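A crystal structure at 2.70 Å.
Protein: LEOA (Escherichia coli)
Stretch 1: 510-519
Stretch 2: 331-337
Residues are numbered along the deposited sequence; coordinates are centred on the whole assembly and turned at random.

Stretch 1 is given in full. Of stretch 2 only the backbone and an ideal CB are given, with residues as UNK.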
# COMPACT_ATOMS: atom_id res chain seq x y z
N PRO A 510 -3.29 62.45 10.84
CA PRO A 510 -2.90 61.28 10.07
C PRO A 510 -2.72 59.99 10.88
O PRO A 510 -2.89 58.89 10.33
CB PRO A 510 -1.59 61.71 9.42
CG PRO A 510 -1.19 62.98 10.08
CD PRO A 510 -2.45 63.61 10.52
N PHE A 511 -2.38 60.12 12.15
CA PHE A 511 -2.25 58.95 13.00
C PHE A 511 -3.64 58.45 13.39
O PHE A 511 -3.92 57.27 13.28
CB PHE A 511 -1.45 59.27 14.26
CG PHE A 511 -0.03 59.72 13.99
CD1 PHE A 511 0.98 58.82 13.82
CD2 PHE A 511 0.28 61.06 13.97
CE1 PHE A 511 2.28 59.23 13.60
CE2 PHE A 511 1.58 61.48 13.77
CZ PHE A 511 2.58 60.57 13.58
N GLU A 512 -4.52 59.33 13.83
CA GLU A 512 -5.84 58.91 14.29
C GLU A 512 -6.44 57.90 13.33
O GLU A 512 -6.95 56.86 13.74
CB GLU A 512 -6.79 60.11 14.45
CG GLU A 512 -6.81 60.71 15.85
CD GLU A 512 -7.14 62.21 15.86
OE1 GLU A 512 -7.74 62.70 14.87
OE2 GLU A 512 -6.80 62.91 16.86
N ASP A 513 -6.36 58.20 12.04
CA ASP A 513 -7.01 57.39 11.03
C ASP A 513 -6.47 55.97 11.09
O ASP A 513 -7.21 55.00 11.30
CB ASP A 513 -6.78 58.01 9.65
CG ASP A 513 -7.24 59.49 9.58
OD1 ASP A 513 -7.80 60.01 10.58
OD2 ASP A 513 -7.03 60.12 8.52
N ILE A 514 -5.16 55.85 10.96
CA ILE A 514 -4.50 54.56 10.93
C ILE A 514 -4.54 53.81 12.25
O ILE A 514 -4.44 52.60 12.26
CB ILE A 514 -3.05 54.72 10.50
CG1 ILE A 514 -2.43 53.37 10.26
CG2 ILE A 514 -2.24 55.39 11.58
CD1 ILE A 514 -1.07 53.53 9.64
N TYR A 515 -4.65 54.49 13.37
CA TYR A 515 -4.80 53.76 14.62
C TYR A 515 -6.16 53.05 14.64
O TYR A 515 -6.26 51.97 15.21
CB TYR A 515 -4.69 54.67 15.83
CG TYR A 515 -3.33 55.30 16.12
CD1 TYR A 515 -2.13 54.76 15.67
CD2 TYR A 515 -3.26 56.46 16.91
CE1 TYR A 515 -0.92 55.36 15.97
CE2 TYR A 515 -2.05 57.05 17.22
CZ TYR A 515 -0.89 56.50 16.76
OH TYR A 515 0.30 57.11 17.10
N ASP A 516 -7.18 53.65 14.04
CA ASP A 516 -8.53 53.07 13.99
C ASP A 516 -8.54 51.76 13.20
O ASP A 516 -9.36 50.89 13.44
CB ASP A 516 -9.54 54.03 13.34
CG ASP A 516 -9.80 55.30 14.16
OD1 ASP A 516 -9.85 55.22 15.40
OD2 ASP A 516 -9.94 56.39 13.56
N VAL A 517 -7.62 51.65 12.24
CA VAL A 517 -7.51 50.48 11.39
C VAL A 517 -6.78 49.37 12.11
O VAL A 517 -7.15 48.21 12.00
CB VAL A 517 -6.77 50.83 10.11
CG1 VAL A 517 -6.63 49.61 9.22
CG2 VAL A 517 -7.53 51.93 9.39
N LEU A 518 -5.74 49.73 12.85
CA LEU A 518 -4.92 48.78 13.57
C LEU A 518 -5.58 48.35 14.85
O LEU A 518 -5.18 47.38 15.44
CB LEU A 518 -3.56 49.39 13.91
CG LEU A 518 -2.62 49.77 12.78
CD1 LEU A 518 -1.32 50.31 13.37
CD2 LEU A 518 -2.31 48.63 11.84
N SER A 519 -6.59 49.09 15.30
CA SER A 519 -7.21 48.75 16.57
C SER A 519 -8.17 47.56 16.44
O SER A 519 -8.63 47.04 17.45
CB SER A 519 -7.94 49.97 17.17
OG SER A 519 -9.14 50.26 16.46
N UNK A 331 5.63 52.03 16.91
CA UNK A 331 6.53 52.96 16.21
C UNK A 331 5.82 54.26 15.89
O UNK A 331 6.41 55.31 16.04
CB UNK A 331 7.07 52.33 14.92
N UNK A 332 4.58 54.17 15.45
CA UNK A 332 3.78 55.36 15.13
C UNK A 332 3.42 56.17 16.37
O UNK A 332 3.26 57.38 16.27
CB UNK A 332 2.50 54.95 14.40
N UNK A 333 3.28 55.52 17.51
CA UNK A 333 2.93 56.18 18.74
C UNK A 333 4.12 56.99 19.29
O UNK A 333 3.96 58.11 19.77
CB UNK A 333 2.46 55.15 19.77
N UNK A 334 5.33 56.45 19.20
CA UNK A 334 6.52 57.24 19.51
C UNK A 334 6.64 58.47 18.61
O UNK A 334 6.91 59.57 19.06
CB UNK A 334 7.77 56.37 19.37
N UNK A 335 6.43 58.27 17.33
CA UNK A 335 6.62 59.33 16.39
C UNK A 335 5.76 60.48 16.76
O UNK A 335 6.21 61.59 16.76
CB UNK A 335 6.33 58.87 14.96
N UNK A 336 4.52 60.19 17.14
CA UNK A 336 3.54 61.21 17.52
C UNK A 336 3.84 61.80 18.88
O UNK A 336 3.67 62.99 19.06
CB UNK A 336 2.13 60.62 17.52
N UNK A 337 4.27 61.00 19.84
CA UNK A 337 4.63 61.53 21.15
C UNK A 337 5.83 62.48 21.01
O UNK A 337 5.89 63.54 21.66
CB UNK A 337 4.95 60.39 22.12

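Stretch 2 is helical throughout and runs nearly antiparallel to the helix of stretch 1, at 159° with the axes 11.0 Å apart at closest approach. Stretch 1 offers it the rings of Phe-511 and Tyr-515, with the aliphatic ends of Ile-514 and Leu-518 further along.

At position 331 the ideal CB has nothing of stretch 1 within 5.5 Å, so this contact scarcely restricts the choice and a polar or charged side chain would serve well. The residue is Glu-331, whose carboxylate stays clear of stretch 1.

Position 332 is closely packed against stretch 1. Its CB points toward stretch 1, 3.8 Å from Tyr-515 CE1 and 4.2 Å from Phe-511 CD1, and beyond it lie the methyl groups of Ile-514 and Leu-518. An apolar side chain of moderate size, such as leucine, isoleucine or methionine, would suit. Leu-332, with chi1 m and chi2 t, reaches along this apolar row: its CD1 lies 3.7 Å from Ile-514 CD1 and 4.5 Å from Leu-518 CD1, while its CB abuts the edge of the Tyr-515 ring.

At position 333 CA-to-CB points sideways, yet the ideal CB is 3.9 Å from Tyr-515 OH. Small or polar residues would fit beside the hydroxyl. Asn-333 places OD1 3.3 Å from Tyr-515 OH, a close approach without a hydrogen bond.

Position 334 points away and meets nothing of stretch 1; almost any helix-compatible residue is possible. It is Leu-334, which takes no part in the contact.

From position 335 the CB points toward stretch 1, 4.3 Å from Phe-511 CE1, which favours alanine or a flexible apolar chain. The residue is Met-335, present as selenomethionine. Its CB packs 4.2 Å from Phe-511 CE1, but the chain then leads away, leaving SE at the ring edge, 5.4 Å from the centroid of the Phe-511 ring.

Position 336 faces two different groups: its ideal CB is 3.9 Å from Phe-511 CE2 and 4.0 Å from Tyr-515 OH. Methylene groups could cover the ring while a polar end meets the hydroxyl, so glutamate or glutamine would answer both demands. Glu-336 does so in an extended conformation. Its CB sits over the face of Phe-511, 3.8 Å from the ring centroid and 9° off the normal, in a CH-pi contact, and its OE1 accepts a hydrogen bond from Tyr-515 OH at 2.9 Å.

Position 337 points sideways with nothing of stretch 1 within 5.5 Å of its ideal CB, suiting a long polar chain. Lys-337 extends away from stretch 1.

Stretch 2 (331-337) ELNLMEK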
# COMPACT_ATOMS: atom_id res chain seq x y z
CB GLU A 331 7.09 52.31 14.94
CG GLU A 331 7.65 53.26 13.89
CD GLU A 331 8.31 52.51 12.73
OE1 GLU A 331 8.97 51.48 12.99
OE2 GLU A 331 8.18 52.95 11.57
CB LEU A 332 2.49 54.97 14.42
CG LEU A 332 2.57 54.36 13.03
CD1 LEU A 332 1.20 53.91 12.56
CD2 LEU A 332 3.13 55.35 12.04
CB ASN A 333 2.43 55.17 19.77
CG ASN A 333 1.40 55.77 20.73
OD1 ASN A 333 0.39 56.37 20.32
ND2 ASN A 333 1.65 55.59 22.02
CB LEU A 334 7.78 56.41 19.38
CG LEU A 334 8.08 55.56 20.60
CD1 LEU A 334 9.05 54.44 20.23
CD2 LEU A 334 8.63 56.42 21.73
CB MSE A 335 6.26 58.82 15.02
CG MSE A 335 7.01 59.60 13.96
SE MSE A 335 6.33 58.93 12.26
CE MSE A 335 7.32 57.22 12.29
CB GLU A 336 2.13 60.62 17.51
CG GLU A 336 0.99 61.64 17.54
CD GLU A 336 -0.39 61.02 17.71
OE1 GLU A 336 -0.50 59.80 18.00
OE2 GLU A 336 -1.40 61.74 17.56
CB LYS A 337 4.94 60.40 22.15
CG LYS A 337 5.75 60.84 23.37
CD LYS A 337 6.29 59.67 24.22
CE LYS A 337 7.46 60.10 25.11
NZ LYS A 337 7.90 59.05 26.08
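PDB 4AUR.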